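Probable tRNA pseudouridine synthase D (Methanosarcina mazei, PDB 1Z2Z) probably catalyses the isomerisation of uridine 13 in transfer RNA to pseudouridine. Local coordinates at residues T61-L64 against T65-S69; M415-K418 against G419-A422; E208-E211 against E212-N215; D99-A102 against S103-E106; G23-L26 against R27-I30. All blocks are in the same frame, centred on the assembly; numbering follows the deposited sequence.

Interaction 1. Residues T61-L64 against T65-S69; sequences THHL and TRTLS
The first two turns of helix 61-72 are held together by backbone bonds, to which threonine hydroxyls add their own. Thr65 N reaches Thr61 O at 3.0 Å in an almost straight bond (174°), and Leu68 N meets Leu64 O at 2.7 Å. The hydroxyl of Thr65 sits between its own backbone N and carbonyl carbon (chi1 59°), which turns OG1 back over the preceding turn. There Thr65 OG1 lies 2.8 Å from His62 O, with Thr61 O also near, and which carbonyl takes the proton is not settled; Gln76 NE2 donates to Thr65 OG1 itself. Thr67 is turned differently, and its OG1 bonds His63 O at 3.1 Å from above the carbonyl plane, while Thr67 N comes to the opposite face. Threonine suits both places, since its short hydroxyl can reach a helix carbonyl while its methyl packs. Leu64 and Leu68 lie side by side, Leu64 CD2 being 3.5 Å from Leu68 CG. On the outer side the guanidinium of Arg66 stands obliquely to the His63 ring, with planes 53° apart, and that ring also meets Trp59. Thr61, Leu64 and Thr65 reach strands 49-57 and 79-81, whereas His62 and His63 are exposed, the pattern of an amphipathic helix laid on a beta sheet.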
loop_
_atom_site.group_PDB
_atom_site.type_symbol
_atom_site.label_atom_id
_atom_site.label_comp_id
_atom_site.label_asym_id
_atom_site.label_seq_id
_atom_site.Cartn_x
_atom_site.Cartn_y
_atom_site.Cartn_z
ATOM N N THR A 61 -8.336 5.483 15.154
ATOM C CA THR A 61 -9.672 5.796 14.645
ATOM C C THR A 61 -10.784 4.903 15.183
ATOM O O THR A 61 -11.838 5.392 15.597
ATOM C CB THR A 61 -9.700 5.735 13.113
ATOM O OG1 THR A 61 -8.677 6.589 12.583
ATOM C CG2 THR A 61 -11.050 6.200 12.594
ATOM N N HIS A 62 -10.576 3.595 15.183
ATOM C CA HIS A 62 -11.634 2.760 15.688
ATOM C C HIS A 62 -11.921 3.141 17.122
ATOM O O HIS A 62 -13.087 3.319 17.502
ATOM C CB HIS A 62 -11.287 1.284 15.577
ATOM C CG HIS A 62 -11.685 0.674 14.264
ATOM N ND1 HIS A 62 -11.839 1.419 13.108
ATOM C CD2 HIS A 62 -11.910 -0.614 13.907
ATOM C CE1 HIS A 62 -12.137 0.616 12.102
ATOM N NE2 HIS A 62 -12.184 -0.623 12.561
ATOM N N HIS A 63 -10.866 3.307 17.917
ATOM C CA HIS A 63 -11.037 3.673 19.315
ATOM C C HIS A 63 -11.779 5.009 19.504
ATOM O O HIS A 63 -12.678 5.097 20.339
ATOM C CB HIS A 63 -9.683 3.704 20.031
ATOM C CG HIS A 63 -9.804 3.860 21.512
ATOM N ND1 HIS A 63 -9.831 5.092 22.129
ATOM C CD2 HIS A 63 -10.005 2.945 22.490
ATOM C CE1 HIS A 63 -10.046 4.931 23.423
ATOM N NE2 HIS A 63 -10.156 3.637 23.668
ATOM N N LEU A 64 -11.431 6.021 18.708
ATOM C CA LEU A 64 -12.063 7.335 18.788
ATOM C C LEU A 64 -13.554 7.283 18.474
ATOM O O LEU A 64 -14.389 7.794 19.223
ATOM C CB LEU A 64 -11.398 8.292 17.808
ATOM C CG LEU A 64 -11.515 9.795 18.084
ATOM C CD1 LEU A 64 -11.224 10.553 16.791
ATOM C CD2 LEU A 64 -12.895 10.156 18.597
ATOM N N THR A 65 -13.880 6.688 17.337
ATOM C CA THR A 65 -15.259 6.569 16.903
ATOM C C THR A 65 -16.029 5.761 17.935
ATOM O O THR A 65 -17.196 6.029 18.203
ATOM C CB THR A 65 -15.335 5.879 15.513
ATOM O OG1 THR A 65 -14.748 4.576 15.592
ATOM C CG2 THR A 65 -14.563 6.687 14.485
ATOM N N ARG A 66 -15.384 4.769 18.526
ATOM C CA ARG A 66 -16.078 3.974 19.527
ATOM C C ARG A 66 -16.322 4.845 20.778
ATOM O O ARG A 66 -17.275 4.617 21.523
ATOM C CB ARG A 66 -15.262 2.735 19.876
ATOM C CG ARG A 66 -16.026 1.726 20.695
ATOM C CD ARG A 66 -15.421 1.589 22.060
ATOM N NE ARG A 66 -14.782 0.303 22.285
ATOM C CZ ARG A 66 -13.865 0.107 23.226
ATOM N NH1 ARG A 66 -13.499 1.116 23.998
ATOM N NH2 ARG A 66 -13.320 -1.089 23.409
ATOM N N THR A 67 -15.458 5.843 20.990
ATOM C CA THR A 67 -15.588 6.760 22.111
ATOM C C THR A 67 -16.690 7.767 21.800
ATOM O O THR A 67 -17.572 8.005 22.620
ATOM C CB THR A 67 -14.253 7.513 22.392
ATOM O OG1 THR A 67 -13.321 6.615 22.990
ATOM C CG2 THR A 67 -14.459 8.687 23.334
ATOM N N LEU A 68 -16.659 8.363 20.619
ATOM C CA LEU A 68 -17.708 9.313 20.288
ATOM C C LEU A 68 -19.050 8.616 20.232
ATOM O O LEU A 68 -20.054 9.193 20.639
ATOM C CB LEU A 68 -17.455 9.975 18.943
ATOM C CG LEU A 68 -16.271 10.920 18.876
ATOM C CD1 LEU A 68 -16.225 11.485 17.474
ATOM C CD2 LEU A 68 -16.423 12.053 19.910
ATOM N N SER A 69 -19.088 7.381 19.736
ATOM C CA SER A 69 -20.376 6.709 19.668
ATOM C C SER A 69 -20.960 6.486 21.065
ATOM O O SER A 69 -22.173 6.469 21.222
ATOM C CB SER A 69 -20.288 5.382 18.908
ATOM O OG SER A 69 -19.965 4.309 19.760
#

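Interaction 2. Residues M415-K418 against G419-A422; sequences MLPK and GSYA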
loop_
_atom_site.group_PDB
_atom_site.type_symbol
_atom_site.label_atom_id
_atom_site.label_comp_id
_atom_site.label_asym_id
_atom_site.label_seq_id
_atom_site.Cartn_x
_atom_site.Cartn_y
_atom_site.Cartn_z
HETATM N N MSE A 415 2.733 15.313 -1.013
HETATM C CA MSE A 415 1.335 14.910 -1.019
HETATM C C MSE A 415 1.063 13.797 -1.994
HETATM O O MSE A 415 1.661 13.735 -3.062
HETATM C CB MSE A 415 0.425 16.077 -1.316
HETATM C CG MSE A 415 0.564 16.628 -2.671
HETATM SE SE MSE A 415 -1.064 17.546 -2.965
HETATM C CE MSE A 415 -1.970 16.039 -3.847
ATOM N N LEU A 416 0.159 12.913 -1.603
ATOM C CA LEU A 416 -0.204 11.762 -2.406
ATOM C C LEU A 416 -1.733 11.667 -2.595
ATOM O O LEU A 416 -2.491 12.225 -1.815
ATOM C CB LEU A 416 0.348 10.509 -1.723
ATOM C CG LEU A 416 1.736 10.001 -2.132
ATOM C CD1 LEU A 416 2.649 11.130 -2.523
ATOM C CD2 LEU A 416 2.314 9.196 -0.992
ATOM N N PRO A 417 -2.199 10.990 -3.663
ATOM C CA PRO A 417 -3.637 10.835 -3.935
ATOM C C PRO A 417 -4.189 9.598 -3.246
ATOM O O PRO A 417 -3.463 8.625 -3.068
ATOM C CB PRO A 417 -3.668 10.679 -5.442
ATOM C CG PRO A 417 -2.448 9.820 -5.666
ATOM C CD PRO A 417 -1.415 10.579 -4.844
ATOM N N LYS A 418 -5.471 9.611 -2.887
ATOM C CA LYS A 418 -6.055 8.454 -2.205
ATOM C C LYS A 418 -5.700 7.143 -2.887
ATOM O O LYS A 418 -5.923 6.978 -4.083
ATOM C CB LYS A 418 -7.580 8.559 -2.111
ATOM C CG LYS A 418 -8.285 8.818 -3.419
ATOM C CD LYS A 418 -9.732 8.361 -3.354
ATOM C CE LYS A 418 -10.558 8.943 -4.493
ATOM N NZ LYS A 418 -11.900 8.286 -4.541
ATOM N N GLY A 419 -5.153 6.216 -2.107
ATOM C CA GLY A 419 -4.779 4.930 -2.641
ATOM C C GLY A 419 -3.281 4.748 -2.623
ATOM O O GLY A 419 -2.803 3.627 -2.746
ATOM N N SER A 420 -2.530 5.837 -2.487
ATOM C CA SER A 420 -1.073 5.741 -2.437
ATOM C C SER A 420 -0.565 5.846 -0.998
ATOM O O SER A 420 -1.246 6.403 -0.140
ATOM C CB SER A 420 -0.430 6.819 -3.318
ATOM O OG SER A 420 -0.871 8.114 -2.961
ATOM N N TYR A 421 0.632 5.308 -0.750
ATOM C CA TYR A 421 1.248 5.280 0.582
ATOM C C TYR A 421 2.558 6.063 0.701
ATOM O O TYR A 421 3.356 6.093 -0.230
ATOM C CB TYR A 421 1.493 3.829 0.976
ATOM C CG TYR A 421 0.227 3.019 1.089
ATOM C CD1 TYR A 421 -0.566 3.086 2.242
ATOM C CD2 TYR A 421 -0.172 2.164 0.056
ATOM C CE1 TYR A 421 -1.719 2.316 2.368
ATOM C CE2 TYR A 421 -1.323 1.391 0.170
ATOM C CZ TYR A 421 -2.093 1.466 1.335
ATOM O OH TYR A 421 -3.198 0.647 1.480
ATOM N N ALA A 422 2.775 6.677 1.863
ATOM C CA ALA A 422 3.975 7.471 2.126
ATOM C C ALA A 422 5.253 6.640 2.164
ATOM O O ALA A 422 6.326 7.134 1.820
ATOM C CB ALA A 422 3.828 8.223 3.439
#
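Pro417 O is gripped twice by one residue, Ser420. The hydroxyl Ser420 OG donates to Pro417 O at 2.6 Å, lying in the carbonyl plane on a lone pair, and Ser420 N donates to the same oxygen at 3.0 Å, close to the line of the C=O bond. The second bond closes a type II beta turn running from Pro417 to Ser420, with Lys418 and Gly419 at its corners. Glycine suits the second corner, because with phi at 113° a side chain would be driven into the carbonyl oxygen of Lys418. Proline suits the start, where no N-H is required of it by the turn. The hydroxyl of Ser420 is tucked between its own backbone N and carbonyl carbon (chi1 56°), which brings it beside Pro417 O and alongside the ring, with Pro417 CD 3.1 Å from Ser420 OG. Leu416, whose CB is directed toward 419-422, covers the same hydroxyl with CB and CG, and its branch Leu416 CD2 runs on to Tyr421 O at 3.4 Å. Lys418 stretches outward, its NZ bonded to Gly128 O, while Tyr421 makes a cation-pi contact with Arg174. The turn ends strand 408-417, paired with strand 130-142, and leads to helix 423-430. Chemically, the proline carbonyl has two donors from one residue, and the hydroxyl spends its proton on a bond inside the turn; since Pro417 N carries no hydrogen, Ser420 OG cannot accept from it. The turn is thus held from backbone and side chain alike.

Interaction 3. Residues E208-E211 against E212-N215; sequences EEPE and ETKN
The backbone is extended through Glu209 and Pro210 and then coils, so that Pro210 O receives Lys214 N at 2.7 Å in a bond of 157°. Thr213 OG1 adds a weak bond to the same oxygen at 3.3 Å, and Asn215 N a weak one to Glu211 O. The hydroxyl of Thr213 lies between its backbone N and carbonyl carbon (chi1 68°), next to the proline ring, and its methyl packs on that ring, Thr213 CG2 being 3.6 Å from Pro210 CG. This is the way into helix 213-223, where acidic residues would be expected to interact well with the positive helix start. Glu211 and Glu212 run side by side, the planes of their carboxylates 64° apart, with Glu211 OE1 3.5 Å from Glu212 OE1, an approach of like charges probably eased by solvent. Lys214 bends at chi3 and folds back across the loop, putting Lys214 CE 3.6 Å from Glu209 O and Lys214 NZ 3.7 Å from Glu211 CB, though its amino group stays 5.8 Å from Glu211 OE2. Glu209 takes another course, its extended chain crossing Thr213 at about a right angle to a salt bridge with Arg217 and a bond from Phe206 N.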
loop_
_atom_site.group_PDB
_atom_site.type_symbol
_atom_site.label_atom_id
_atom_site.label_comp_id
_atom_site.label_asym_id
_atom_site.label_seq_id
_atom_site.Cartn_x
_atom_site.Cartn_y
_atom_site.Cartn_z
ATOM N N GLU A 208 7.214 -11.217 13.219
ATOM C CA GLU A 208 6.459 -10.036 13.617
ATOM C C GLU A 208 5.409 -10.398 14.663
ATOM O O GLU A 208 5.071 -9.596 15.529
ATOM C CB GLU A 208 5.750 -9.439 12.405
ATOM C CG GLU A 208 5.103 -8.104 12.685
ATOM C CD GLU A 208 6.061 -6.970 12.443
ATOM O OE1 GLU A 208 7.246 -7.122 12.812
ATOM O OE2 GLU A 208 5.632 -5.932 11.886
ATOM N N GLU A 209 4.893 -11.617 14.564
ATOM C CA GLU A 209 3.859 -12.093 15.470
ATOM C C GLU A 209 4.435 -12.455 16.828
ATOM O O GLU A 209 5.634 -12.699 16.957
ATOM C CB GLU A 209 3.179 -13.327 14.873
ATOM C CG GLU A 209 2.708 -13.164 13.439
ATOM C CD GLU A 209 2.155 -14.454 12.881
ATOM O OE1 GLU A 209 1.145 -14.948 13.426
ATOM O OE2 GLU A 209 2.734 -14.978 11.907
ATOM N N PRO A 210 3.581 -12.492 17.867
ATOM C CA PRO A 210 4.034 -12.840 19.216
ATOM C C PRO A 210 4.490 -14.293 19.242
ATOM O O PRO A 210 3.874 -15.145 18.608
ATOM C CB PRO A 210 2.787 -12.606 20.065
ATOM C CG PRO A 210 1.683 -12.902 19.115
ATOM C CD PRO A 210 2.139 -12.185 17.873
ATOM N N GLU A 211 5.562 -14.570 19.980
ATOM C CA GLU A 211 6.103 -15.918 20.060
ATOM C C GLU A 211 5.058 -16.939 20.486
ATOM O O GLU A 211 5.308 -18.145 20.447
ATOM C CB GLU A 211 7.297 -15.964 21.019
ATOM C CG GLU A 211 6.947 -15.749 22.486
ATOM C CD GLU A 211 7.208 -16.985 23.344
ATOM O OE1 GLU A 211 6.965 -16.923 24.571
ATOM O OE2 GLU A 211 7.655 -18.018 22.792
ATOM N N GLU A 212 3.887 -16.458 20.889
ATOM C CA GLU A 212 2.818 -17.350 21.321
ATOM C C GLU A 212 2.044 -17.857 20.108
ATOM O O GLU A 212 2.001 -19.060 19.849
ATOM C CB GLU A 212 1.889 -16.620 22.296
ATOM C CG GLU A 212 1.644 -17.395 23.593
ATOM C CD GLU A 212 2.927 -17.694 24.373
ATOM O OE1 GLU A 212 3.489 -16.762 24.997
ATOM O OE2 GLU A 212 3.374 -18.867 24.352
ATOM N N THR A 213 1.437 -16.935 19.366
ATOM C CA THR A 213 0.697 -17.300 18.166
ATOM C C THR A 213 1.735 -17.806 17.165
ATOM O O THR A 213 1.470 -18.703 16.367
ATOM C CB THR A 213 -0.039 -16.086 17.566
ATOM O OG1 THR A 213 0.917 -15.157 17.043
ATOM C CG2 THR A 213 -0.872 -15.393 18.635
ATOM N N LYS A 214 2.928 -17.225 17.223
ATOM C CA LYS A 214 4.015 -17.630 16.344
ATOM C C LYS A 214 4.269 -19.122 16.550
ATOM O O LYS A 214 4.680 -19.816 15.627
ATOM C CB LYS A 214 5.289 -16.843 16.674
ATOM C CG LYS A 214 6.484 -17.142 15.770
ATOM C CD LYS A 214 7.814 -16.866 16.474
ATOM C CE LYS A 214 7.934 -15.428 16.967
ATOM N NZ LYS A 214 9.089 -15.282 17.908
ATOM N N ASN A 215 4.025 -19.611 17.764
ATOM C CA ASN A 215 4.237 -21.026 18.063
ATOM C C ASN A 215 2.993 -21.873 17.809
ATOM O O ASN A 215 3.050 -23.103 17.839
ATOM C CB ASN A 215 4.717 -21.207 19.512
ATOM C CG ASN A 215 6.232 -21.110 19.644
ATOM O OD1 ASN A 215 6.826 -20.072 19.350
ATOM N ND2 ASN A 215 6.862 -22.200 20.078
#

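Interaction 4. Residues D99-A102 against S103-E106; sequences DTDA and SEIE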
loop_
_atom_site.group_PDB
_atom_site.type_symbol
_atom_site.label_atom_id
_atom_site.label_comp_id
_atom_site.label_asym_id
_atom_site.label_seq_id
_atom_site.Cartn_x
_atom_site.Cartn_y
_atom_site.Cartn_z
ATOM N N ASP A 99 -27.179 12.819 12.669
ATOM C CA ASP A 99 -28.098 13.409 13.619
ATOM C C ASP A 99 -27.432 14.016 14.849
ATOM O O ASP A 99 -27.704 13.623 15.990
ATOM C CB ASP A 99 -29.096 12.332 14.033
ATOM C CG ASP A 99 -30.164 12.856 14.951
ATOM O OD1 ASP A 99 -30.306 14.100 15.025
ATOM O OD2 ASP A 99 -30.854 12.010 15.580
ATOM N N THR A 100 -26.551 14.973 14.613
ATOM C CA THR A 100 -25.872 15.645 15.703
ATOM C C THR A 100 -25.761 17.107 15.343
ATOM O O THR A 100 -25.460 17.454 14.195
ATOM C CB THR A 100 -24.459 15.094 15.937
ATOM O OG1 THR A 100 -24.529 13.699 16.258
ATOM C CG2 THR A 100 -23.785 15.849 17.088
ATOM N N ASP A 101 -26.017 17.964 16.328
ATOM C CA ASP A 101 -25.939 19.407 16.112
ATOM C C ASP A 101 -24.558 19.931 16.443
ATOM O O ASP A 101 -23.811 19.295 17.170
ATOM C CB ASP A 101 -26.975 20.148 16.960
ATOM C CG ASP A 101 -28.378 19.838 16.544
ATOM O OD1 ASP A 101 -28.643 19.833 15.317
ATOM O OD2 ASP A 101 -29.229 19.602 17.437
ATOM N N ALA A 102 -24.244 21.099 15.898
ATOM C CA ALA A 102 -22.961 21.757 16.093
ATOM C C ALA A 102 -22.628 21.994 17.566
ATOM O O ALA A 102 -21.518 21.702 18.027
ATOM C CB ALA A 102 -22.956 23.079 15.343
ATOM N N SER A 103 -23.606 22.517 18.298
ATOM C CA SER A 103 -23.455 22.832 19.720
ATOM C C SER A 103 -23.064 21.644 20.608
ATOM O O SER A 103 -22.382 21.815 21.629
ATOM C CB SER A 103 -24.750 23.458 20.236
ATOM O OG SER A 103 -25.879 22.705 19.816
ATOM N N GLU A 104 -23.487 20.446 20.214
ATOM C CA GLU A 104 -23.175 19.245 20.975
ATOM C C GLU A 104 -21.710 18.897 20.925
ATOM O O GLU A 104 -21.151 18.373 21.892
ATOM C CB GLU A 104 -23.898 18.029 20.426
ATOM C CG GLU A 104 -25.391 18.041 20.399
ATOM C CD GLU A 104 -25.893 16.652 20.122
ATOM O OE1 GLU A 104 -25.531 15.729 20.878
ATOM O OE2 GLU A 104 -26.626 16.472 19.142
ATOM N N ILE A 105 -21.098 19.129 19.770
ATOM C CA ILE A 105 -19.692 18.788 19.620
ATOM C C ILE A 105 -18.783 19.891 20.129
ATOM O O ILE A 105 -17.570 19.721 20.214
ATOM C CB ILE A 105 -19.341 18.435 18.141
ATOM C CG1 ILE A 105 -19.949 19.463 17.198
ATOM C CG2 ILE A 105 -19.808 17.024 17.820
ATOM C CD1 ILE A 105 -19.869 19.080 15.730
ATOM N N GLU A 106 -19.377 21.013 20.501
ATOM C CA GLU A 106 -18.601 22.124 21.009
ATOM C C GLU A 106 -18.361 21.930 22.510
ATOM O O GLU A 106 -17.557 22.636 23.108
ATOM C CB GLU A 106 -19.353 23.426 20.745
ATOM C CG GLU A 106 -18.610 24.397 19.832
ATOM C CD GLU A 106 -17.304 24.903 20.455
ATOM O OE1 GLU A 106 -16.743 25.905 19.937
ATOM O OE2 GLU A 106 -16.840 24.295 21.459
#
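After Asp99, which follows strand 90-98 and is bonded by its backbone to Lys48, Thr100 sets its methyl against the carboxylate of Glu104, Thr100 CG2 lying 3.6 Å from Glu104 OE2. The motif is half of a capping box at the start of the short helix 102-105, in which the N3 side chain, Glu104, takes the backbone N-H of the N-cap residue, Asp101. Thr100 OG1 turns away to Phe98 O, and threonine suits this place by using one branch for each side. At Asp101 the backbone N donates to Glu104 OE2 at 3.2 Å, nearly straight (169°) but meeting the oxygen from above the carboxylate plane. Glu104 reaches it with an extended chain whose CG is anti to its own carbonyl carbon (chi1 -60°). In return Glu104 N bonds Asp101 O at 3.3 Å, from well above the carbonyl plane; this backbone oxygen stands in for the N-cap side chain of a full box. With an alanine in place of Glu104, Asp101 N would probably lose its carboxylate partner, and the Thr100 methyl its cover. The carboxylate of Asp101 is 4.4 Å away, Asp101 OD2 to Glu104 OE2, so the two negative charges are likely to disfavour each other somewhat. Ala102 packs its CB on Val117 of strand 113-121, as does the side chain of Ile105, which also reaches Leu50 and Val52 of strand 49-57. Ile105 CG2 comes within 4.2 Å of Thr100 CG2.

Interaction 5. Residues G23-L26 against R27-I30; sequences GGQL and RQEI
Gln25 and Gln28 meet by their amide ends, the two side chains crossing obliquely. Gln25 leaves the backbone with CG between its N and carbonyl carbon (chi1 55°) and then runs straight, which carries the amide toward Gln28. Gln28 is also extended beyond CG, and the amides are turned 69° against each other, with Gln25 CD 4.0 Å from Gln28 OE1. The partner of Gln28 OE1 is Asn404 ND2, and glutamine suits this place because its long chain carries a carbonyl acceptor out to that amide. Were an alanine to stand at Gln28, Asn404 would probably lose its acceptor and the Gln25 amide, without its neighbour, would be freer to swing. Arg27, just before Gln28, has left-handed backbone angles (phi 59°), and the end of its side chain leads away from 23-26. The arginine chain bends at chi2 and chi3 to bring Arg27 NH2 into a salt bridge with Asp86, the predicted nucleophile, while its guanidinium makes a cation-pi contact with Phe33. A basic residue paired with the catalytic aspartate is a recurring feature of pseudouridine synthases, consistent with Asp86 being the nucleophile. Leu26 turns elsewhere, with CG anti to its carbonyl carbon, and gives an apolar contact. It rests on Val139 of strand 130-142 and on Leu426 and Met430 of helix 423-430, so that the loop, on its way to strand 33-39, is laid between that strand's neighbour in the sheet and the helix near the chain's end.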
loop_
_atom_site.group_PDB
_atom_site.type_symbol
_atom_site.label_atom_id
_atom_site.label_comp_id
_atom_site.label_asym_id
_atom_site.label_seq_id
_atom_site.Cartn_x
_atom_site.Cartn_y
_atom_site.Cartn_z
ATOM N N GLY A 23 19.072 6.845 6.097
ATOM C CA GLY A 23 18.955 6.149 7.367
ATOM C C GLY A 23 18.106 6.920 8.358
ATOM O O GLY A 23 17.254 7.716 7.960
ATOM N N GLY A 24 18.328 6.692 9.648
ATOM C CA GLY A 24 17.558 7.392 10.662
ATOM C C GLY A 24 16.319 6.632 11.105
ATOM O O GLY A 24 16.142 5.458 10.765
ATOM N N GLN A 25 15.448 7.304 11.850
ATOM C CA GLN A 25 14.232 6.678 12.357
ATOM C C GLN A 25 13.021 7.592 12.241
ATOM O O GLN A 25 13.164 8.803 12.051
ATOM C CB GLN A 25 14.441 6.291 13.811
ATOM C CG GLN A 25 14.875 7.467 14.649
ATOM C CD GLN A 25 15.268 7.067 16.046
ATOM O OE1 GLN A 25 15.295 7.902 16.950
ATOM N NE2 GLN A 25 15.589 5.787 16.235
ATOM N N LEU A 26 11.831 7.011 12.362
ATOM C CA LEU A 26 10.597 7.786 12.248
ATOM C C LEU A 26 9.631 7.592 13.419
ATOM O O LEU A 26 9.782 6.668 14.218
ATOM C CB LEU A 26 9.870 7.426 10.951
ATOM C CG LEU A 26 10.592 7.433 9.603
ATOM C CD1 LEU A 26 9.533 7.166 8.527
ATOM C CD2 LEU A 26 11.300 8.767 9.341
ATOM N N ARG A 27 8.636 8.467 13.513
ATOM C CA ARG A 27 7.657 8.367 14.581
ATOM C C ARG A 27 8.325 8.450 15.948
ATOM O O ARG A 27 7.866 7.828 16.911
ATOM C CB ARG A 27 6.891 7.037 14.497
ATOM C CG ARG A 27 5.612 7.037 13.664
ATOM C CD ARG A 27 5.871 6.552 12.255
ATOM N NE ARG A 27 4.738 5.826 11.666
ATOM C CZ ARG A 27 3.587 6.378 11.281
ATOM N NH1 ARG A 27 3.376 7.674 11.415
ATOM N NH2 ARG A 27 2.642 5.636 10.732
ATOM N N GLN A 28 9.418 9.196 16.043
ATOM C CA GLN A 28 10.082 9.303 17.332
ATOM C C GLN A 28 9.200 10.160 18.231
ATOM O O GLN A 28 9.119 9.944 19.440
ATOM C CB GLN A 28 11.467 9.936 17.202
ATOM C CG GLN A 28 12.449 9.343 18.214
ATOM C CD GLN A 28 13.637 10.233 18.485
ATOM O OE1 GLN A 28 14.373 10.607 17.573
ATOM N NE2 GLN A 28 13.833 10.576 19.753
ATOM N N GLU A 29 8.528 11.126 17.617
ATOM C CA GLU A 29 7.627 12.016 18.327
ATOM C C GLU A 29 6.342 12.195 17.539
ATOM O O GLU A 29 6.378 12.514 16.358
ATOM C CB GLU A 29 8.309 13.358 18.562
ATOM C CG GLU A 29 9.375 13.234 19.605
ATOM C CD GLU A 29 8.800 12.687 20.881
ATOM O OE1 GLU A 29 9.547 12.033 21.665
ATOM O OE2 GLU A 29 7.579 12.926 21.097
ATOM N N ILE A 30 5.208 11.988 18.200
ATOM C CA ILE A 30 3.914 12.109 17.550
ATOM C C ILE A 30 3.959 13.172 16.449
ATOM O O ILE A 30 3.664 12.871 15.304
ATOM C CB ILE A 30 2.812 12.449 18.578
ATOM C CG1 ILE A 30 2.992 11.592 19.840
ATOM C CG2 ILE A 30 1.446 12.179 17.990
ATOM C CD1 ILE A 30 2.858 10.093 19.627
#

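How the interactions relate
Three of the contacts lie near the predicted nucleophile Asp86. Interaction 5 comes nearest, the side chain of Arg27 being about 3 Å from that of Asp86; Ala422 of interaction 2 and Thr61 of interaction 1 follow at about 7 Å and 8 Å between side chains. Interactions 2 and 5 approach to about 7 Å at their nearest atoms and share strand 130-142 as a neighbour. Interactions 1 and 4, about 6 Å apart at their nearest atoms, are joined through Leu72, at the end of helix 61-72, which Thr100 and Glu104 touch. Interactions 3 and 4 both lie away from the site, their centres about 44 Å apart; interaction 3 comes nearest to interaction 5, at about 12 Å between nearest atoms.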